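Local coordinates for immunity 23 family protein (Burkholderia dolosa AU0158, PDB 5FFP) that probably acts as an immunity protein of contact-dependent growth inhibition, protecting its own cell by neutralising the matching CDI toxin, at residues V38-S43 with S104-Y110; R54-M58 with T97-S101. All coordinates share one frame; numbering follows the deposited sequence.

Interaction 1. Residues V38-S43 with S104-Y110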
loop_
_atom_site.group_PDB
_atom_site.type_symbol
_atom_site.label_atom_id
_atom_site.label_comp_id
_atom_site.label_asym_id
_atom_site.label_seq_id
_atom_site.Cartn_x
_atom_site.Cartn_y
_atom_site.Cartn_z
ATOM N N VAL A 38 3.910 -25.513 -2.680
ATOM C CA VAL A 38 4.698 -24.494 -2.002
ATOM C C VAL A 38 4.294 -24.566 -0.539
ATOM O O VAL A 38 3.115 -24.657 -0.208
ATOM C CB VAL A 38 4.515 -23.088 -2.630
ATOM C CG1 VAL A 38 4.940 -23.092 -4.092
ATOM C CG2 VAL A 38 3.078 -22.601 -2.520
ATOM N N TRP A 39 5.273 -24.583 0.345
ATOM C CA TRP A 39 5.006 -24.904 1.730
ATOM C C TRP A 39 5.940 -24.131 2.660
ATOM O O TRP A 39 6.988 -23.575 2.240
ATOM C CB TRP A 39 5.157 -26.426 1.959
ATOM C CG TRP A 39 6.524 -26.930 1.745
ATOM C CD1 TRP A 39 7.024 -27.451 0.593
ATOM C CD2 TRP A 39 7.578 -26.990 2.702
ATOM N NE1 TRP A 39 8.330 -27.814 0.767
ATOM C CE2 TRP A 39 8.701 -27.538 2.055
ATOM C CE3 TRP A 39 7.679 -26.662 4.065
ATOM C CZ2 TRP A 39 9.922 -27.721 2.700
ATOM C CZ3 TRP A 39 8.927 -26.834 4.721
ATOM C CH2 TRP A 39 10.014 -27.362 4.033
ATOM N N SER A 40 5.560 -24.097 3.927
ATOM C CA SER A 40 6.348 -23.462 4.956
ATOM C C SER A 40 6.203 -24.276 6.198
ATOM O O SER A 40 5.114 -24.725 6.504
ATOM C CB SER A 40 5.785 -22.056 5.263
ATOM O OG SER A 40 6.276 -21.604 6.481
ATOM N N SER A 41 7.304 -24.446 6.926
ATOM C CA SER A 41 7.241 -25.066 8.210
ATOM C C SER A 41 7.319 -24.010 9.310
ATOM O O SER A 41 7.872 -24.275 10.371
ATOM C CB SER A 41 8.387 -26.047 8.363
ATOM O OG SER A 41 9.634 -25.373 8.283
ATOM N N ASN A 42 6.745 -22.848 9.042
ATOM C CA ASN A 42 6.863 -21.651 9.866
ATOM C C ASN A 42 5.510 -21.109 10.257
ATOM O O ASN A 42 5.414 -19.956 10.680
ATOM C CB ASN A 42 7.545 -20.498 9.104
ATOM C CG ASN A 42 9.003 -20.754 8.835
ATOM O OD1 ASN A 42 9.648 -21.520 9.553
ATOM N ND2 ASN A 42 9.546 -20.103 7.823
ATOM N N SER A 43 4.463 -21.919 10.142
ATOM C CA SER A 43 3.119 -21.407 10.325
ATOM C C SER A 43 2.639 -21.583 11.733
ATOM O O SER A 43 3.025 -22.542 12.369
ATOM C CB SER A 43 2.176 -22.127 9.394
ATOM O OG SER A 43 0.805 -21.986 9.795
ATOM N N SER A 104 2.131 -17.267 6.400
ATOM C CA SER A 104 3.385 -18.006 6.470
ATOM C C SER A 104 3.989 -18.064 5.070
ATOM O O SER A 104 5.196 -17.927 4.925
ATOM C CB SER A 104 3.195 -19.395 7.098
ATOM O OG SER A 104 2.080 -20.075 6.550
ATOM N N LEU A 105 3.142 -18.235 4.047
ATOM C CA LEU A 105 3.630 -18.349 2.669
ATOM C C LEU A 105 4.130 -17.012 2.120
ATOM O O LEU A 105 5.242 -16.939 1.630
ATOM C CB LEU A 105 2.575 -18.952 1.740
ATOM C CG LEU A 105 2.153 -20.389 2.058
ATOM C CD1 LEU A 105 0.922 -20.745 1.222
ATOM C CD2 LEU A 105 3.285 -21.371 1.795
ATOM N N SER A 106 3.328 -15.957 2.231
ATOM C CA SER A 106 3.801 -14.580 1.947
ATOM C C SER A 106 5.104 -14.213 2.616
ATOM O O SER A 106 5.953 -13.542 2.028
ATOM C CB SER A 106 2.805 -13.560 2.510
ATOM O OG SER A 106 1.542 -13.646 1.897
ATOM N N ASP A 107 5.228 -14.599 3.881
ATOM C CA ASP A 107 6.353 -14.174 4.670
ATOM C C ASP A 107 7.637 -14.848 4.210
ATOM O O ASP A 107 8.726 -14.313 4.393
ATOM C CB ASP A 107 6.069 -14.376 6.171
ATOM C CG ASP A 107 5.215 -13.206 6.779
ATOM O OD1 ASP A 107 4.670 -12.392 6.001
ATOM O OD2 ASP A 107 5.096 -13.112 8.028
ATOM N N GLU A 108 7.510 -16.020 3.605
ATOM C CA GLU A 108 8.642 -16.654 2.944
ATOM C C GLU A 108 8.903 -16.061 1.559
ATOM O O GLU A 108 10.016 -16.131 1.054
ATOM C CB GLU A 108 8.399 -18.145 2.781
ATOM C CG GLU A 108 8.679 -18.937 4.027
ATOM C CD GLU A 108 8.787 -20.400 3.703
ATOM O OE1 GLU A 108 8.152 -20.809 2.699
ATOM O OE2 GLU A 108 9.495 -21.128 4.444
ATOM N N GLY A 109 7.870 -15.528 0.923
ATOM C CA GLY A 109 8.026 -14.939 -0.396
ATOM C C GLY A 109 7.236 -15.591 -1.494
ATOM O O GLY A 109 7.552 -15.410 -2.671
ATOM N N TYR A 110 6.218 -16.360 -1.131
ATOM C CA TYR A 110 5.334 -16.943 -2.125
ATOM C C TYR A 110 4.149 -16.038 -2.210
ATOM O O TYR A 110 3.425 -15.845 -1.243
ATOM C CB TYR A 110 4.927 -18.353 -1.751
ATOM C CG TYR A 110 6.071 -19.368 -1.764
ATOM C CD1 TYR A 110 6.515 -19.932 -2.956
ATOM C CD2 TYR A 110 6.667 -19.809 -0.573
ATOM C CE1 TYR A 110 7.534 -20.879 -2.969
ATOM C CE2 TYR A 110 7.691 -20.764 -0.573
ATOM C CZ TYR A 110 8.124 -21.290 -1.765
ATOM O OH TYR A 110 9.143 -22.225 -1.786
#
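V38 lies over one face of the Y110 ring. Its CB is 3.9 Å from the ring centroid and 17° off the normal, a CH-pi contact. V38 CG1 leans to the rim and reaches Y110 CE1 at 3.6 Å. L105 covers the next part of the strand. Its CD2 branch rests on backbone, 3.9 Å from V38 O. At S40 the CB meets the carboxylate of E108, with OE1 at 3.7 Å. E108 OE1 also comes 3.0 Å from W39 O. Both are acceptors, and this pair is no hydrogen bond.

S43 CB packs against S104 OG at 3.5 Å. The two serine hydroxyls do not bond each other; both bond to D48 OD2, which ties the segments together indirectly.

S40 OG is anti to its own nitrogen (chi1 163°). From there it accepts N42 N at 2.9 Å in an ST turn at the corner of the strand. A Schellman motif ends the helix, with G109 at positive phi. L105 O takes both G109 N and Y110 N.

S106 and D107 pack on A91 and G90 of the second subunit. The helical turn 104-108 crosses strand segment 38-40 at 97°. That segment lies on strand 36-44, an edge of the four-stranded sheet. L105 also touches L29 and Y31 of neighbouring strand 26-33. Past the helix, strand 110-117 enters the three-stranded sheet, where Y110 meets F127.

Interaction 2. Residues R54-M58 with T97-S101; sequences RLHCM and THLVS
The carbonyl oxygen of V100 accepts a hydrogen bond from the hydroxyl of Y31 and is also touched by L55. The leucine brings its CD1 to 3.7 Å from V100 O. The same methyl lies 4.0 Å from V100 CB. The other branch of L55 reaches the preceding peptide, with CD2 at 3.5 Å from L99 O. The fork of L55 therefore meets two successive carbonyls of the loop.

C57 covers V100 from another direction. Its SG sits between the backbone N and the carbonyl carbon (chi1 71°) and reaches V100 CG1 at 3.8 Å. F144 of helix 143-154 and L114 of strand 110-117 touch both C57 and V100. This part of the contact is buried.

At the outer end H56 and T97 lie side by side and point the same way. T97 CG2 is anti to its backbone N and comes obliquely to the ND1-CE1 side of the imidazole. It is nearest H56 ND1, at 3.1 Å. T97 OG1, beside the backbone N, bonds to D95 OD1.

Each loop has its own ties. M58 N bonds to L55 O at 3.0 Å and closes a turn. C57 O accepts from Q145 NE2, and H56 O from N60 ND2. On the other side, H98 and V100 make backbone bonds to strand 110-117.

No hydrogen bond joins 54-58 to 97-101. The two loops meet by apolar and van der Waals packing, while L55 O, H56 O, C57 O, T97 OG1 and V100 O bond within their own loop or to surrounding residues.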
loop_
_atom_site.group_PDB
_atom_site.type_symbol
_atom_site.label_atom_id
_atom_site.label_comp_id
_atom_site.label_asym_id
_atom_site.label_seq_id
_atom_site.Cartn_x
_atom_site.Cartn_y
_atom_site.Cartn_z
ATOM N N ARG A 54 -10.452 -14.014 6.163
ATOM C CA ARG A 54 -10.708 -12.587 5.923
ATOM C C ARG A 54 -10.024 -12.096 4.645
ATOM O O ARG A 54 -9.792 -10.909 4.477
ATOM C CB ARG A 54 -10.232 -11.768 7.134
ATOM C CG ARG A 54 -11.145 -11.897 8.361
ATOM C CD ARG A 54 -10.430 -12.053 9.708
ATOM N NE ARG A 54 -9.775 -10.862 10.233
ATOM C CZ ARG A 54 -9.412 -10.712 11.524
ATOM N NH1 ARG A 54 -9.632 -11.681 12.426
ATOM N NH2 ARG A 54 -8.828 -9.582 11.922
ATOM N N LEU A 55 -9.691 -13.002 3.740
ATOM C CA LEU A 55 -9.207 -12.587 2.436
ATOM C C LEU A 55 -10.341 -11.928 1.664
ATOM O O LEU A 55 -11.509 -12.299 1.794
ATOM C CB LEU A 55 -8.671 -13.770 1.638
ATOM C CG LEU A 55 -7.360 -14.357 2.150
ATOM C CD1 LEU A 55 -7.085 -15.713 1.494
ATOM C CD2 LEU A 55 -6.229 -13.362 1.915
ATOM N N HIS A 56 -9.989 -10.917 0.880
ATOM C CA HIS A 56 -10.969 -10.167 0.089
ATOM C C HIS A 56 -11.858 -11.105 -0.737
ATOM O O HIS A 56 -13.070 -10.884 -0.847
ATOM C CB HIS A 56 -10.249 -9.154 -0.826
ATOM C CG HIS A 56 -11.126 -8.041 -1.301
ATOM N ND1 HIS A 56 -11.599 -7.966 -2.595
ATOM C CD2 HIS A 56 -11.606 -6.945 -0.657
ATOM C CE1 HIS A 56 -12.339 -6.876 -2.724
ATOM N NE2 HIS A 56 -12.353 -6.237 -1.566
ATOM N N CYS A 57 -11.264 -12.161 -1.292
ATOM C CA CYS A 57 -12.010 -13.084 -2.135
ATOM C C CYS A 57 -13.058 -13.934 -1.422
ATOM O O CYS A 57 -13.826 -14.632 -2.082
ATOM C CB CYS A 57 -11.048 -13.991 -2.905
ATOM S SG CYS A 57 -10.197 -15.225 -1.912
HETATM N N MSE A 58 -13.123 -13.892 -0.099
HETATM C CA MSE A 58 -14.077 -14.730 0.609
HETATM C C MSE A 58 -15.444 -14.149 0.588
HETATM O O MSE A 58 -16.420 -14.871 0.812
HETATM C CB MSE A 58 -13.687 -14.952 2.065
HETATM C CG MSE A 58 -12.320 -15.603 2.186
HETATM SE SE MSE A 58 -12.222 -17.377 1.342
HETATM C CE MSE A 58 -13.529 -18.399 2.434
ATOM N N THR A 97 -6.154 -7.141 -3.300
ATOM C CA THR A 97 -7.447 -7.728 -3.626
ATOM C C THR A 97 -7.300 -9.188 -4.054
ATOM O O THR A 97 -8.051 -10.055 -3.629
ATOM C CB THR A 97 -8.075 -6.944 -4.779
ATOM O OG1 THR A 97 -7.844 -5.551 -4.575
ATOM C CG2 THR A 97 -9.567 -7.183 -4.863
ATOM N N HIS A 98 -6.293 -9.432 -4.882
ATOM C CA HIS A 98 -6.105 -10.714 -5.520
ATOM C C HIS A 98 -5.180 -11.653 -4.746
ATOM O O HIS A 98 -5.123 -12.840 -5.037
ATOM C CB HIS A 98 -5.574 -10.483 -6.928
ATOM C CG HIS A 98 -6.589 -9.889 -7.837
ATOM N ND1 HIS A 98 -7.585 -10.635 -8.416
ATOM C CD2 HIS A 98 -6.796 -8.615 -8.228
ATOM C CE1 HIS A 98 -8.352 -9.847 -9.145
ATOM N NE2 HIS A 98 -7.896 -8.615 -9.042
ATOM N N LEU A 99 -4.493 -11.132 -3.742
ATOM C CA LEU A 99 -3.561 -11.926 -2.962
ATOM C C LEU A 99 -4.284 -12.919 -2.070
ATOM O O LEU A 99 -5.169 -12.526 -1.322
ATOM C CB LEU A 99 -2.721 -11.002 -2.095
ATOM C CG LEU A 99 -1.655 -11.694 -1.252
ATOM C CD1 LEU A 99 -0.682 -12.426 -2.153
ATOM C CD2 LEU A 99 -0.947 -10.650 -0.429
ATOM N N VAL A 100 -3.929 -14.202 -2.165
ATOM C CA VAL A 100 -4.536 -15.228 -1.319
ATOM C C VAL A 100 -3.556 -16.112 -0.564
ATOM O O VAL A 100 -3.985 -17.099 0.082
ATOM C CB VAL A 100 -5.513 -16.103 -2.124
ATOM C CG1 VAL A 100 -6.555 -15.227 -2.815
ATOM C CG2 VAL A 100 -4.782 -16.959 -3.139
ATOM N N SER A 101 -2.262 -15.794 -0.624
ATOM C CA SER A 101 -1.298 -16.520 0.206
ATOM C C SER A 101 -1.657 -16.414 1.684
ATOM O O SER A 101 -1.947 -15.332 2.167
ATOM C CB SER A 101 0.126 -15.966 0.073
ATOM O OG SER A 101 0.488 -15.697 -1.256
#

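The centres of the two interactions lie about 16 Å apart. Along the chain the order is 38-43, 54-58, 97-101, 104-110, so both segments of interaction 2 fall between those of interaction 1. Helix 45-52 lies between the first two segments, and 97-101 leads almost directly into helix 103-108. The sites touch where S101 OG probably bonds to Y110 O at 2.9 Å. Strand 110-117 links them further: it starts at Y110 and pairs with the 97-101 loop. Interaction 1 sets helix 103-108 against edge strand 36-44, while interaction 2 packs two loops beside strand 110-117 and helix 143-154. Both also reach A91 of the second subunit.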